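Local coordinates for protein multicopper oxidase (Uncultured bacterium, PDB 4E9X) that probably oxidises substrates at a mononuclear copper and passes the electrons to a copper cluster that reduces dioxygen to water, as multicopper oxidases do, at residues A[188-193]-A[238-243]; A[130-135]-A[209-214]; A[2-7]-A[303-308]. All coordinates share one frame; numbering follows the deposited sequence.

Contact 1 (A[188-193]-A[238-243]); sequences VVKIRF and DVIIEA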
loop_
_atom_site.group_PDB
_atom_site.type_symbol
_atom_site.label_atom_id
_atom_site.label_comp_id
_atom_site.label_asym_id
_atom_site.label_seq_id
_atom_site.Cartn_x
_atom_site.Cartn_y
_atom_site.Cartn_z
ATOM N N VAL A 188 -15.567 24.423 -1.044
ATOM C CA VAL A 188 -14.255 23.942 -0.573
ATOM C C VAL A 188 -14.570 22.711 0.241
ATOM O O VAL A 188 -15.221 22.785 1.297
ATOM C CB VAL A 188 -13.577 25.021 0.288
ATOM C CG1 VAL A 188 -12.214 24.480 0.810
ATOM C CG2 VAL A 188 -13.404 26.276 -0.526
ATOM N N VAL A 189 -14.136 21.559 -0.286
ATOM C CA VAL A 189 -14.652 20.267 0.224
ATOM C C VAL A 189 -13.530 19.576 1.020
ATOM O O VAL A 189 -12.469 19.333 0.476
ATOM C CB VAL A 189 -15.130 19.384 -0.912
ATOM C CG1 VAL A 189 -15.789 18.110 -0.360
ATOM C CG2 VAL A 189 -16.132 20.128 -1.821
ATOM N N LYS A 190 -13.828 19.253 2.285
ATOM C CA LYS A 190 -12.882 18.440 3.074
ATOM C C LYS A 190 -13.374 17.004 2.954
ATOM O O LYS A 190 -14.552 16.758 3.270
ATOM C CB LYS A 190 -12.877 18.949 4.518
ATOM C CG LYS A 190 -12.051 18.035 5.450
ATOM C CD LYS A 190 -12.000 18.662 6.855
ATOM C CE LYS A 190 -11.112 17.971 7.817
ATOM N NZ LYS A 190 -9.652 18.181 7.583
ATOM N N ILE A 191 -12.515 16.085 2.505
ATOM C CA ILE A 191 -12.879 14.660 2.468
ATOM C C ILE A 191 -11.969 13.921 3.455
ATOM O O ILE A 191 -10.751 14.097 3.412
ATOM C CB ILE A 191 -12.807 14.083 1.061
ATOM C CG1 ILE A 191 -13.757 14.891 0.137
ATOM C CG2 ILE A 191 -13.204 12.621 1.079
ATOM C CD1 ILE A 191 -13.216 15.112 -1.217
ATOM N N ARG A 192 -12.607 13.111 4.274
ATOM C CA ARG A 192 -11.907 12.275 5.264
ATOM C C ARG A 192 -12.065 10.832 4.817
ATOM O O ARG A 192 -13.187 10.296 4.869
ATOM C CB ARG A 192 -12.541 12.501 6.634
ATOM C CG ARG A 192 -12.509 13.974 7.081
ATOM C CD ARG A 192 -13.288 14.147 8.357
ATOM N NE ARG A 192 -13.627 15.527 8.730
ATOM C CZ ARG A 192 -13.095 16.134 9.771
ATOM N NH1 ARG A 192 -12.102 15.645 10.525
ATOM N NH2 ARG A 192 -13.557 17.358 10.068
ATOM N N PHE A 193 -10.949 10.218 4.404
ATOM C CA PHE A 193 -10.936 8.817 3.990
ATOM C C PHE A 193 -10.562 7.918 5.179
ATOM O O PHE A 193 -9.611 8.253 5.893
ATOM C CB PHE A 193 -9.870 8.563 2.904
ATOM C CG PHE A 193 -10.038 9.349 1.617
ATOM C CD1 PHE A 193 -11.184 9.194 0.817
ATOM C CD2 PHE A 193 -9.046 10.167 1.165
ATOM C CE1 PHE A 193 -11.307 9.873 -0.384
ATOM C CE2 PHE A 193 -9.185 10.882 -0.036
ATOM C CZ PHE A 193 -10.299 10.689 -0.848
ATOM N N ASP A 238 -7.039 13.164 5.387
ATOM C CA ASP A 238 -7.944 14.248 5.079
ATOM C C ASP A 238 -7.367 15.004 3.912
ATOM O O ASP A 238 -6.164 15.273 3.871
ATOM C CB ASP A 238 -8.106 15.249 6.222
ATOM C CG ASP A 238 -8.628 14.783 7.568
ATOM O OD1 ASP A 238 -8.746 13.567 7.820
ATOM O OD2 ASP A 238 -8.957 15.680 8.361
ATOM N N VAL A 239 -8.253 15.374 2.977
ATOM C CA VAL A 239 -7.827 16.152 1.824
ATOM C C VAL A 239 -8.806 17.331 1.667
ATOM O O VAL A 239 -9.892 17.365 2.250
ATOM C CB VAL A 239 -7.832 15.316 0.527
ATOM C CG1 VAL A 239 -6.960 14.049 0.713
ATOM C CG2 VAL A 239 -9.259 14.953 0.075
ATOM N N ILE A 240 -8.378 18.303 0.864
ATOM C CA ILE A 240 -9.223 19.416 0.408
ATOM C C ILE A 240 -9.313 19.351 -1.108
ATOM O O ILE A 240 -8.289 19.238 -1.802
ATOM C CB ILE A 240 -8.593 20.778 0.830
ATOM C CG1 ILE A 240 -8.501 20.920 2.363
ATOM C CG2 ILE A 240 -9.367 21.923 0.207
ATOM C CD1 ILE A 240 -9.882 21.028 3.002
ATOM N N ILE A 241 -10.542 19.468 -1.608
ATOM C CA ILE A 241 -10.781 19.706 -3.031
ATOM C C ILE A 241 -11.396 21.090 -3.172
ATOM O O ILE A 241 -12.398 21.391 -2.519
ATOM C CB ILE A 241 -11.697 18.643 -3.663
ATOM C CG1 ILE A 241 -10.938 17.306 -3.756
ATOM C CG2 ILE A 241 -12.199 19.127 -5.028
ATOM C CD1 ILE A 241 -11.760 16.152 -4.296
ATOM N N GLU A 242 -10.807 21.925 -4.024
ATOM C CA GLU A 242 -11.426 23.180 -4.459
ATOM C C GLU A 242 -12.409 22.857 -5.557
ATOM O O GLU A 242 -11.967 22.404 -6.630
ATOM C CB GLU A 242 -10.364 24.200 -4.956
ATOM C CG GLU A 242 -9.227 24.468 -3.968
ATOM C CD GLU A 242 -9.597 25.448 -2.865
ATOM O OE1 GLU A 242 -10.588 26.208 -2.993
ATOM O OE2 GLU A 242 -8.855 25.468 -1.870
ATOM N N ALA A 243 -13.702 23.069 -5.324
ATOM C CA ALA A 243 -14.688 22.749 -6.381
ATOM C C ALA A 243 -14.840 23.873 -7.362
ATOM O O ALA A 243 -15.787 24.638 -7.343
ATOM C CB ALA A 243 -16.041 22.423 -5.713
HETATM O O HOH W 1 -8.639 18.531 4.946
#

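Contact 2 (A[130-135]-A[209-214]); sequences LPIEKR and DMLVTH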
loop_
_atom_site.group_PDB
_atom_site.type_symbol
_atom_site.label_atom_id
_atom_site.label_comp_id
_atom_site.label_asym_id
_atom_site.label_seq_id
_atom_site.Cartn_x
_atom_site.Cartn_y
_atom_site.Cartn_z
ATOM N N LEU A 130 -6.408 24.322 10.991
ATOM C CA LEU A 130 -5.585 24.943 9.957
ATOM C C LEU A 130 -6.344 26.107 9.378
ATOM O O LEU A 130 -7.554 25.986 9.285
ATOM C CB LEU A 130 -5.248 23.995 8.806
ATOM C CG LEU A 130 -4.452 22.743 9.237
ATOM C CD1 LEU A 130 -4.055 21.878 8.068
ATOM C CD2 LEU A 130 -3.187 23.195 9.960
ATOM N N PRO A 131 -5.710 27.175 8.929
ATOM C CA PRO A 131 -6.471 28.171 8.132
ATOM C C PRO A 131 -7.328 27.584 7.000
ATOM O O PRO A 131 -8.462 28.032 6.771
ATOM C CB PRO A 131 -5.363 29.117 7.614
ATOM C CG PRO A 131 -4.326 28.998 8.690
ATOM C CD PRO A 131 -4.327 27.563 9.142
ATOM N N ILE A 132 -6.878 26.571 6.258
ATOM C CA ILE A 132 -7.675 26.049 5.129
ATOM C C ILE A 132 -8.939 25.363 5.591
ATOM O O ILE A 132 -9.973 25.456 4.895
ATOM C CB ILE A 132 -6.827 25.111 4.263
ATOM C CG1 ILE A 132 -7.452 24.853 2.871
ATOM C CG2 ILE A 132 -6.502 23.777 4.944
ATOM C CD1 ILE A 132 -6.417 24.284 1.890
ATOM N N GLU A 133 -8.843 24.717 6.752
ATOM C CA GLU A 133 -10.015 24.097 7.356
ATOM C C GLU A 133 -11.068 25.152 7.594
ATOM O O GLU A 133 -12.269 24.856 7.565
ATOM C CB GLU A 133 -9.660 23.360 8.663
ATOM C CG GLU A 133 -8.978 22.020 8.279
ATOM C CD GLU A 133 -8.600 21.276 9.548
ATOM O OE1 GLU A 133 -7.876 21.820 10.420
ATOM O OE2 GLU A 133 -9.029 20.107 9.584
ATOM N N LYS A 134 -10.692 26.399 7.795
ATOM C CA LYS A 134 -11.705 27.442 8.021
ATOM C C LYS A 134 -12.427 27.871 6.753
ATOM O O LYS A 134 -13.467 28.555 6.829
ATOM C CB LYS A 134 -11.027 28.654 8.680
ATOM C CG LYS A 134 -10.424 28.382 10.052
ATOM C CD LYS A 134 -9.826 29.619 10.701
ATOM C CE LYS A 134 -8.913 29.284 11.860
ATOM N NZ LYS A 134 -7.625 30.047 11.915
ATOM N N ARG A 135 -11.944 27.534 5.557
ATOM C CA ARG A 135 -12.582 27.865 4.289
ATOM C C ARG A 135 -13.581 26.807 3.878
ATOM O O ARG A 135 -14.353 26.977 2.935
ATOM C CB ARG A 135 -11.508 27.915 3.188
ATOM C CG ARG A 135 -10.631 29.149 3.350
ATOM C CD ARG A 135 -9.510 29.222 2.291
ATOM N NE ARG A 135 -10.099 29.134 0.992
ATOM C CZ ARG A 135 -9.880 28.265 0.017
ATOM N NH1 ARG A 135 -8.985 27.318 0.164
ATOM N NH2 ARG A 135 -10.628 28.473 -1.065
ATOM N N ASP A 209 -7.406 17.834 -8.400
ATOM C CA ASP A 209 -6.420 17.317 -7.454
ATOM C C ASP A 209 -6.937 17.495 -6.026
ATOM O O ASP A 209 -7.749 18.358 -5.738
ATOM C CB ASP A 209 -5.104 18.085 -7.656
ATOM C CG ASP A 209 -4.480 17.696 -8.977
ATOM O OD1 ASP A 209 -4.363 16.464 -9.235
ATOM O OD2 ASP A 209 -4.116 18.592 -9.737
ATOM N N MET A 210 -6.424 16.629 -5.160
ATOM C CA MET A 210 -6.688 16.691 -3.749
ATOM C C MET A 210 -5.434 17.214 -3.036
ATOM O O MET A 210 -4.306 16.775 -3.293
ATOM C CB MET A 210 -6.951 15.287 -3.194
ATOM C CG MET A 210 -8.304 14.745 -3.695
ATOM S SD MET A 210 -8.542 12.995 -3.285
ATOM C CE MET A 210 -7.566 12.178 -4.551
ATOM N N LEU A 211 -5.592 18.141 -2.117
ATOM C CA LEU A 211 -4.501 18.563 -1.251
ATOM C C LEU A 211 -4.577 17.719 0.019
ATOM O O LEU A 211 -5.541 17.868 0.779
ATOM C CB LEU A 211 -4.618 20.047 -0.899
ATOM C CG LEU A 211 -3.477 20.542 0.008
ATOM C CD1 LEU A 211 -2.113 20.437 -0.693
ATOM C CD2 LEU A 211 -3.735 21.978 0.456
ATOM N N VAL A 212 -3.610 16.834 0.206
ATOM C CA VAL A 212 -3.562 15.966 1.402
ATOM C C VAL A 212 -3.024 16.807 2.561
ATOM O O VAL A 212 -1.866 17.245 2.550
ATOM C CB VAL A 212 -2.683 14.742 1.134
ATOM C CG1 VAL A 212 -2.718 13.872 2.395
ATOM C CG2 VAL A 212 -3.125 13.961 -0.113
ATOM N N THR A 213 -3.888 17.051 3.563
ATOM C CA THR A 213 -3.511 17.923 4.665
ATOM C C THR A 213 -3.293 17.211 5.985
ATOM O O THR A 213 -2.646 17.780 6.846
ATOM C CB THR A 213 -4.652 18.969 4.882
ATOM O OG1 THR A 213 -5.885 18.304 5.137
ATOM C CG2 THR A 213 -4.878 19.828 3.628
ATOM N N HIS A 214 -3.886 16.023 6.179
ATOM C CA HIS A 214 -3.789 15.341 7.477
ATOM C C HIS A 214 -3.601 13.839 7.289
ATOM O O HIS A 214 -4.249 13.255 6.411
ATOM C CB HIS A 214 -5.049 15.491 8.345
ATOM C CG HIS A 214 -5.433 16.891 8.745
ATOM N ND1 HIS A 214 -5.862 17.840 7.813
ATOM C CD2 HIS A 214 -5.460 17.475 9.976
ATOM C CE1 HIS A 214 -6.134 18.931 8.494
ATOM N NE2 HIS A 214 -5.896 18.750 9.803
HETATM O O HOH W 2 -6.184 20.457 12.095
#

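Contact 3 (A[2-7]-A[303-308]); sequences AEREFD and QGYGMF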
loop_
_atom_site.group_PDB
_atom_site.type_symbol
_atom_site.label_atom_id
_atom_site.label_comp_id
_atom_site.label_asym_id
_atom_site.label_seq_id
_atom_site.Cartn_x
_atom_site.Cartn_y
_atom_site.Cartn_z
ATOM N N ALA A 2 -16.176 20.293 27.636
ATOM C CA ALA A 2 -17.522 19.941 28.100
ATOM C C ALA A 2 -17.627 18.443 28.346
ATOM O O ALA A 2 -16.949 17.673 27.621
ATOM C CB ALA A 2 -18.621 20.374 27.131
ATOM N N GLU A 3 -18.490 18.032 29.269
ATOM C CA GLU A 3 -18.789 16.587 29.370
ATOM C C GLU A 3 -19.891 16.199 28.384
ATOM O O GLU A 3 -20.997 16.772 28.366
ATOM C CB GLU A 3 -19.191 16.247 30.803
ATOM C CG GLU A 3 -19.439 14.782 31.058
ATOM C CD GLU A 3 -19.976 14.507 32.476
ATOM O OE1 GLU A 3 -21.119 14.045 32.610
ATOM O OE2 GLU A 3 -19.234 14.747 33.451
ATOM N N ARG A 4 -19.617 15.183 27.552
ATOM C CA ARG A 4 -20.539 14.721 26.516
ATOM C C ARG A 4 -20.735 13.227 26.702
ATOM O O ARG A 4 -19.788 12.484 26.557
ATOM C CB ARG A 4 -20.048 15.082 25.113
ATOM C CG ARG A 4 -19.782 16.576 24.969
ATOM C CD ARG A 4 -19.685 16.940 23.502
ATOM N NE ARG A 4 -19.331 18.370 23.401
ATOM C CZ ARG A 4 -20.301 19.299 23.341
ATOM N NH1 ARG A 4 -21.593 18.976 23.369
ATOM N NH2 ARG A 4 -19.978 20.574 23.253
ATOM N N GLU A 5 -21.961 12.883 27.038
ATOM C CA GLU A 5 -22.320 11.504 27.349
ATOM C C GLU A 5 -23.309 10.965 26.322
ATOM O O GLU A 5 -24.314 11.626 26.047
ATOM C CB GLU A 5 -22.967 11.471 28.758
ATOM C CG GLU A 5 -23.372 10.067 29.145
ATOM C CD GLU A 5 -23.653 9.911 30.615
ATOM O OE1 GLU A 5 -23.538 10.916 31.356
ATOM O OE2 GLU A 5 -23.983 8.794 31.080
ATOM N N PHE A 6 -23.028 9.777 25.813
ATOM C CA PHE A 6 -23.764 9.132 24.757
ATOM C C PHE A 6 -24.192 7.736 25.124
ATOM O O PHE A 6 -23.426 7.072 25.815
ATOM C CB PHE A 6 -22.886 9.047 23.482
ATOM C CG PHE A 6 -22.392 10.440 23.090
ATOM C CD1 PHE A 6 -23.258 11.488 22.831
ATOM C CD2 PHE A 6 -21.056 10.695 22.969
ATOM C CE1 PHE A 6 -22.831 12.734 22.456
ATOM C CE2 PHE A 6 -20.602 11.962 22.614
ATOM C CZ PHE A 6 -21.486 13.018 22.360
ATOM N N ASP A 7 -25.352 7.312 24.641
ATOM C CA ASP A 7 -25.809 5.951 24.901
ATOM C C ASP A 7 -25.803 5.213 23.547
ATOM O O ASP A 7 -26.448 5.687 22.604
ATOM C CB ASP A 7 -27.197 5.899 25.519
ATOM C CG ASP A 7 -27.258 6.408 26.935
ATOM O OD1 ASP A 7 -26.397 6.026 27.785
ATOM O OD2 ASP A 7 -28.172 7.198 27.323
ATOM N N GLN A 303 -24.304 19.931 12.222
ATOM C CA GLN A 303 -25.383 20.123 13.210
ATOM C C GLN A 303 -24.923 20.204 14.645
ATOM O O GLN A 303 -25.755 20.009 15.533
ATOM C CB GLN A 303 -26.392 18.964 12.992
ATOM C CG GLN A 303 -27.133 19.116 11.650
ATOM C CD GLN A 303 -27.951 17.916 11.245
ATOM O OE1 GLN A 303 -27.989 16.958 12.018
ATOM N NE2 GLN A 303 -28.585 17.960 10.067
ATOM N N GLY A 304 -23.668 20.540 14.880
ATOM C CA GLY A 304 -23.149 20.767 16.244
ATOM C C GLY A 304 -22.586 19.476 16.841
ATOM O O GLY A 304 -22.560 18.361 16.289
ATOM N N TYR A 305 -22.040 19.671 18.048
ATOM C CA TYR A 305 -21.444 18.515 18.689
ATOM C C TYR A 305 -22.487 17.541 19.184
ATOM O O TYR A 305 -23.585 17.975 19.552
ATOM C CB TYR A 305 -20.536 18.979 19.855
ATOM C CG TYR A 305 -19.448 19.896 19.295
ATOM C CD1 TYR A 305 -18.580 19.388 18.325
ATOM C CD2 TYR A 305 -19.284 21.231 19.689
ATOM C CE1 TYR A 305 -17.577 20.187 17.776
ATOM C CE2 TYR A 305 -18.275 22.037 19.145
ATOM C CZ TYR A 305 -17.435 21.489 18.191
ATOM O OH TYR A 305 -16.409 22.242 17.607
ATOM N N GLY A 306 -22.158 16.269 19.222
ATOM C CA GLY A 306 -23.066 15.241 19.695
ATOM C C GLY A 306 -22.882 13.937 18.948
ATOM O O GLY A 306 -21.847 13.733 18.291
ATOM N N MET A 307 -23.868 13.059 19.051
ATOM C CA MET A 307 -23.848 11.757 18.391
ATOM C C MET A 307 -25.051 11.702 17.442
ATOM O O MET A 307 -26.208 12.030 17.817
ATOM C CB MET A 307 -23.810 10.580 19.357
ATOM C CG MET A 307 -24.033 9.238 18.614
ATOM S SD MET A 307 -24.089 7.860 19.831
ATOM C CE MET A 307 -22.375 7.590 20.041
ATOM N N PHE A 308 -24.823 11.335 16.180
ATOM C CA PHE A 308 -25.818 11.425 15.140
ATOM C C PHE A 308 -25.995 10.100 14.434
ATOM O O PHE A 308 -25.066 9.552 13.834
ATOM C CB PHE A 308 -25.421 12.478 14.051
ATOM C CG PHE A 308 -25.244 13.851 14.637
ATOM C CD1 PHE A 308 -26.291 14.762 14.536
ATOM C CD2 PHE A 308 -24.057 14.197 15.267
ATOM C CE1 PHE A 308 -26.168 16.029 15.077
ATOM C CE2 PHE A 308 -23.981 15.460 15.838
ATOM C CZ PHE A 308 -25.020 16.378 15.727
#

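Contact 1 (A[188-193]-A[238-243])
Val-189 N is 2.8 Å from Ile-241 O in a backbone hydrogen bond, and Ile-241 N is 2.8 Å from Val-189 O in another. Ile-191 and Val-239 form the second hydrogen-bonded pair of this antiparallel ladder. The strands are neighbours in the six-stranded sheet of the second cupredoxin-like domain.

The apolar contacts lie mostly on one face. Ile-191 CD1 meets Ile-241 CD1 at 3.6 Å. Phe-193 CE2 reaches Val-239 CG1 at 3.9 Å. Phe-251, from the facing sheet, touches both Ile-191 and Phe-193, so this face lies inside the sandwich.

The other face carries a salt-bridge network. The Lys-190 chain bends at its last torsion (chi4 74°), which brings NZ 2.7 Å from Asp-238 OD2 on the anti side of the carboxylate; NZ also pairs with Glu-133. Lys-190 CE lies over the centre of the Arg-192 guanidinium. Arg-192 NH1 is a long 3.8 Å from the same OD2, which sits well out of the guanidinium plane. Arg-192 NE forms a salt bridge with Asp-139, and Asp-238 OD1 is hydrogen-bonded to Thr-100 OG1. An alanine in place of Asp-238 would probably leave Lys-190 with Glu-133 alone of these two carboxylates, take a nearby negative charge from Arg-192, and cost Thr-100 this partner. The buried lysine and arginine lie among Asp-238, Glu-133 and Asp-139; Lys-190 bonds OD2 while Arg-192 only lies near it, and the balance of charge probably helps keep these groups ionised.

Contact 2 (A[130-135]-A[209-214])
Leu-130 and Thr-213 make the nearest backbone approach, with their CA atoms 9.0 Å apart, so the turn at 130-135 meets strand 210-214 through side chains. Leu-130 and His-214 reach toward each other tip to tip, and Leu-130 CD1 is 3.6 Å from His-214 CE1. Ile-132 extends its CG1 branch anti to the backbone N (chi1 -164°), and CD1 at its end packs on Leu-211 CD2 at 3.8 Å.

Glu-133 also points its tip at the imidazole. Its OE2 is 3.3 Å from His-214 CE1, but the angle to NE2 is too poor for a hydrogen bond. That oxygen instead forms a salt bridge with Lys-190. A water links the two groups: it donates to Glu-133 OE1 at 2.7 Å and lies 2.9 Å from His-214 NE2, in the plane of the ring. OE1 also accepts from Leu-130 N through its anti lone pair, which ties the carboxylate back to its own turn. On the other nitrogen, His-214 ND1 pairs with Thr-213 OG1 at 2.7 Å, again in plane. Both ring nitrogens are therefore engaged, which should fix the ring's rotation.

Thr-213 and His-214 both face Asp-238, a classic beta bulge. The loop runs from strand 119-125, in the first sandwich, to strand 138-147 in the second, and here it lies against the second. This fits the two-domain laccases, in which two cupredoxin-like domains follow one another in a chain.

Contact 3 (A[2-7]-A[303-308])
Arg-4 and Phe-6 face Tyr-305, Gly-306 and Met-307 where two sheets of a cupredoxin-like beta sandwich pack together. Strand 3-7 belongs to one sheet. Strand 306-308 forms the edge of the other, beside strand 36-40. The two axes run 27° from parallel and 7.7 Å apart at their closest.

Arg-4 comes first. Its chain is extended from CG to NE and lays one face of the guanidinium over the Tyr-305 CB methylene, with CZ 3.5 Å from CB. NH2 comes 3.7 Å from Tyr-305 CD2, but the guanidinium and ring planes are 45° apart, so the groups do not stack. The charge is met by Asp-43, which forms a salt bridge with NE. The tyrosine ring leads away, and its OH bonds Asp-125.

Phe-6 fills the middle. Met-307 CB sits over one ring face, 3.6 Å from CD1, in a CH-pi contact. Arg-4 C lies over the opposite face, toward the rim. The far end of the ring reaches the backbone, with CE1 3.7 Å from Gly-306 C. The backbone angles at Gly-306 leave no room for a CB beside the carbonyl oxygen of Tyr-305. The Met-307 sulfur lies oblique to the phenyl in a Met-aromatic contact. The chain then bends at chi3 (-83°), which brings CE 3.8 Å from Phe-6 CB. Ile-37 touches both residues from strand 36-40.

The Asp-7 side chain starts off away from 303-308, and its OD1 is hydrogen-bonded to Asn-48. Across the contact its carbonyl comes near, with Asp-7 O 4.2 Å from Met-307 SD, a loose packing approach.

Contact 1 is buried, contact 2 partly buried, and contact 3 lies at the surface. Contacts 1 and 2 touch and share a sheet, since strands 236-243 and 210-215 are neighbours in it. Salt bridges also join them, among them Glu-242 with Arg-135. Contact 3 belongs to another part of the fold, with its centre about 24 Å from that of contact 1, and its segments close a chain loop that encloses the other two. Their chemistry differs with place. Contact 1 is a backbone ladder with buried charge, contact 2 mixes apolar tips with a carboxylate and an imidazole joined by a water, and contact 3 packs one sheet on another through side chains.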